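Local coordinates for protein rhamnonate dehydratase (Gibberella zeae PH-1, PDB 3FXG) that probably dehydrates L-rhamnonate to its 2-keto-3-deoxy acid with the help of a magnesium ion, as a member of the enolase superfamily, at residues G170-A178 with H209-F217. Sequence-based numbering, arbitrary orientation.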
loop_
_atom_site.group_PDB
_atom_site.type_symbol
_atom_site.label_atom_id
_atom_site.label_comp_id
_atom_site.label_asym_id
_atom_site.label_seq_id
_atom_site.Cartn_x
_atom_site.Cartn_y
_atom_site.Cartn_z
ATOM N N GLY A 170 6.446 -7.329 -39.508
ATOM C CA GLY A 170 7.504 -7.605 -40.463
ATOM C C GLY A 170 8.435 -6.423 -40.651
ATOM O O GLY A 170 8.192 -5.342 -40.121
ATOM N N PRO A 171 9.512 -6.597 -41.426
ATOM C CA PRO A 171 10.486 -5.533 -41.673
ATOM C C PRO A 171 10.071 -4.437 -42.653
ATOM O O PRO A 171 10.768 -3.430 -42.781
ATOM C CB PRO A 171 11.701 -6.306 -42.166
ATOM C CG PRO A 171 11.072 -7.384 -42.974
ATOM C CD PRO A 171 9.932 -7.850 -42.080
ATOM N N GLU A 172 8.948 -4.615 -43.338
ATOM C CA GLU A 172 8.518 -3.616 -44.316
ATOM C C GLU A 172 7.126 -3.039 -44.065
ATOM O O GLU A 172 6.153 -3.449 -44.694
ATOM C CB GLU A 172 8.568 -4.219 -45.724
ATOM C CG GLU A 172 9.943 -4.733 -46.157
ATOM C CD GLU A 172 10.962 -3.623 -46.344
ATOM O OE1 GLU A 172 10.555 -2.463 -46.567
ATOM O OE2 GLU A 172 12.176 -3.912 -46.285
ATOM N N PRO A 173 7.015 -2.064 -43.151
ATOM C CA PRO A 173 5.706 -1.468 -42.866
ATOM C C PRO A 173 5.041 -0.790 -44.065
ATOM O O PRO A 173 3.821 -0.653 -44.090
ATOM C CB PRO A 173 6.003 -0.502 -41.718
ATOM C CG PRO A 173 7.435 -0.142 -41.931
ATOM C CD PRO A 173 8.061 -1.459 -42.310
ATOM N N THR A 174 5.825 -0.360 -45.056
ATOM C CA THR A 174 5.231 0.272 -46.237
ATOM C C THR A 174 4.418 -0.770 -47.002
ATOM O O THR A 174 3.418 -0.447 -47.639
ATOM C CB THR A 174 6.297 0.881 -47.196
ATOM O OG1 THR A 174 7.271 -0.111 -47.536
ATOM C CG2 THR A 174 6.985 2.081 -46.550
ATOM N N ALA A 175 4.851 -2.027 -46.928
ATOM C CA ALA A 175 4.148 -3.117 -47.600
ATOM C C ALA A 175 2.847 -3.410 -46.856
ATOM O O ALA A 175 1.804 -3.635 -47.470
ATOM C CB ALA A 175 5.025 -4.361 -47.642
ATOM N N ALA A 176 2.913 -3.403 -45.529
ATOM C CA ALA A 176 1.731 -3.646 -44.714
ATOM C C ALA A 176 0.679 -2.594 -45.058
ATOM O O ALA A 176 -0.493 -2.907 -45.277
ATOM C CB ALA A 176 2.092 -3.563 -43.235
ATOM N N LYS A 177 1.112 -1.340 -45.117
ATOM C CA LYS A 177 0.214 -0.242 -45.438
ATOM C C LYS A 177 -0.403 -0.437 -46.826
ATOM O O LYS A 177 -1.612 -0.293 -47.006
ATOM C CB LYS A 177 0.985 1.079 -45.386
ATOM C CG LYS A 177 0.177 2.315 -45.734
ATOM C CD LYS A 177 1.062 3.552 -45.666
ATOM C CE LYS A 177 0.303 4.814 -46.030
ATOM N NZ LYS A 177 1.211 5.992 -45.983
ATOM N N ALA A 178 0.432 -0.778 -47.801
ATOM C CA ALA A 178 -0.029 -0.980 -49.171
ATOM C C ALA A 178 -1.006 -2.148 -49.304
ATOM O O ALA A 178 -1.955 -2.085 -50.088
ATOM C CB ALA A 178 1.172 -1.196 -50.097
ATOM N N HIS A 209 11.495 4.264 -40.652
ATOM C CA HIS A 209 10.201 3.668 -40.945
ATOM C C HIS A 209 9.084 4.693 -40.824
ATOM O O HIS A 209 8.187 4.743 -41.666
ATOM C CB HIS A 209 9.950 2.486 -40.013
ATOM C CG HIS A 209 10.659 1.237 -40.434
ATOM N ND1 HIS A 209 11.439 0.493 -39.575
ATOM C CD2 HIS A 209 10.702 0.600 -41.627
ATOM C CE1 HIS A 209 11.932 -0.547 -40.222
ATOM N NE2 HIS A 209 11.500 -0.507 -41.469
ATOM N N ARG A 210 9.143 5.517 -39.782
ATOM C CA ARG A 210 8.130 6.548 -39.583
ATOM C C ARG A 210 8.143 7.489 -40.782
ATOM O O ARG A 210 7.095 7.920 -41.262
ATOM C CB ARG A 210 8.410 7.340 -38.299
ATOM C CG ARG A 210 7.578 8.616 -38.152
ATOM C CD ARG A 210 6.088 8.336 -38.261
ATOM N NE ARG A 210 5.567 7.599 -37.113
ATOM C CZ ARG A 210 4.486 6.825 -37.149
ATOM N NH1 ARG A 210 3.811 6.678 -38.286
ATOM N NH2 ARG A 210 4.073 6.205 -36.047
ATOM N N GLU A 211 9.343 7.799 -41.257
ATOM C CA GLU A 211 9.509 8.683 -42.402
ATOM C C GLU A 211 8.884 8.037 -43.638
ATOM O O GLU A 211 8.202 8.695 -44.419
ATOM C CB GLU A 211 11.001 8.939 -42.648
ATOM C CG GLU A 211 11.304 9.937 -43.757
ATOM C CD GLU A 211 12.796 10.057 -44.048
ATOM O OE1 GLU A 211 13.184 10.968 -44.813
ATOM O OE2 GLU A 211 13.583 9.241 -43.518
ATOM N N ALA A 212 9.110 6.738 -43.795
ATOM C CA ALA A 212 8.597 6.002 -44.944
ATOM C C ALA A 212 7.078 5.863 -45.023
ATOM O O ALA A 212 6.501 6.015 -46.099
ATOM C CB ALA A 212 9.243 4.623 -44.998
ATOM N N VAL A 213 6.427 5.578 -43.898
ATOM C CA VAL A 213 4.977 5.393 -43.901
ATOM C C VAL A 213 4.146 6.645 -43.661
ATOM O O VAL A 213 2.930 6.628 -43.844
ATOM C CB VAL A 213 4.550 4.332 -42.861
ATOM C CG1 VAL A 213 5.201 3.000 -43.186
ATOM C CG2 VAL A 213 4.926 4.790 -41.459
ATOM N N GLY A 214 4.787 7.733 -43.257
ATOM C CA GLY A 214 4.036 8.948 -43.001
ATOM C C GLY A 214 3.718 9.093 -41.522
ATOM O O GLY A 214 3.929 8.162 -40.747
ATOM N N PRO A 215 3.181 10.245 -41.105
ATOM C CA PRO A 215 2.840 10.513 -39.705
ATOM C C PRO A 215 1.620 9.804 -39.126
ATOM O O PRO A 215 1.518 9.649 -37.909
ATOM C CB PRO A 215 2.669 12.026 -39.692
ATOM C CG PRO A 215 2.029 12.271 -41.025
ATOM C CD PRO A 215 2.874 11.416 -41.949
ATOM N N ASP A 216 0.700 9.366 -39.979
ATOM C CA ASP A 216 -0.518 8.728 -39.494
ATOM C C ASP A 216 -0.544 7.206 -39.381
ATOM O O ASP A 216 -1.266 6.664 -38.542
ATOM C CB ASP A 216 -1.706 9.172 -40.349
ATOM C CG ASP A 216 -1.768 10.675 -40.519
ATOM O OD1 ASP A 216 -1.517 11.398 -39.535
ATOM O OD2 ASP A 216 -2.077 11.135 -41.636
ATOM N N PHE A 217 0.222 6.510 -40.213
ATOM C CA PHE A 217 0.214 5.052 -40.170
ATOM C C PHE A 217 0.761 4.490 -38.856
ATOM O O PHE A 217 1.904 4.751 -38.484
ATOM C CB PHE A 217 1.016 4.478 -41.337
ATOM C CG PHE A 217 0.815 3.004 -41.529
ATOM C CD1 PHE A 217 -0.414 2.509 -41.965
ATOM C CD2 PHE A 217 1.838 2.106 -41.248
ATOM C CE1 PHE A 217 -0.619 1.139 -42.119
ATOM C CE2 PHE A 217 1.641 0.735 -41.399
ATOM C CZ PHE A 217 0.411 0.251 -41.834
HETATM O O HOH W 1 3.425 4.935 -47.368
#
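The F217 ring carries K177 over one face: CB stands 3.8 Å from the ring centroid and 17° off the normal, a CH-pi contact displaced toward the rim. P173 O and the backbone of A176 approach the same ring obliquely. The side chains of H209 and P173 cross at about a right angle, P173 CG meeting the imidazole obliquely, 3.4 Å from H209 CD2, while H209 NE2 gives P171 O a weak hydrogen bond, bent to 133° at the proton. The K177 chain runs fully extended, CG anti to the backbone N (chi1 179°), which carries NZ to 2.8 Å from V213 O, above the carbonyl plane rather than on a lone pair. A water accepts from NZ as well. Between these polar ends, V213 CG1 packs 3.9 Å from P173 CB, and T174 CG2 meets A212 CB. R210 NH1 grips both G214 O and F217 O, the latter at 2.7 Å, closing the turn that presents the phenyl ring. The contact joins neighbouring helices 173-179 and 195-213 outside parallel strands of the TIM barrel. An ammonium on the carbonyl ending helix 195-213 would complement the negative pole of its dipole, probably adding electrostatic attraction to a largely apolar interface.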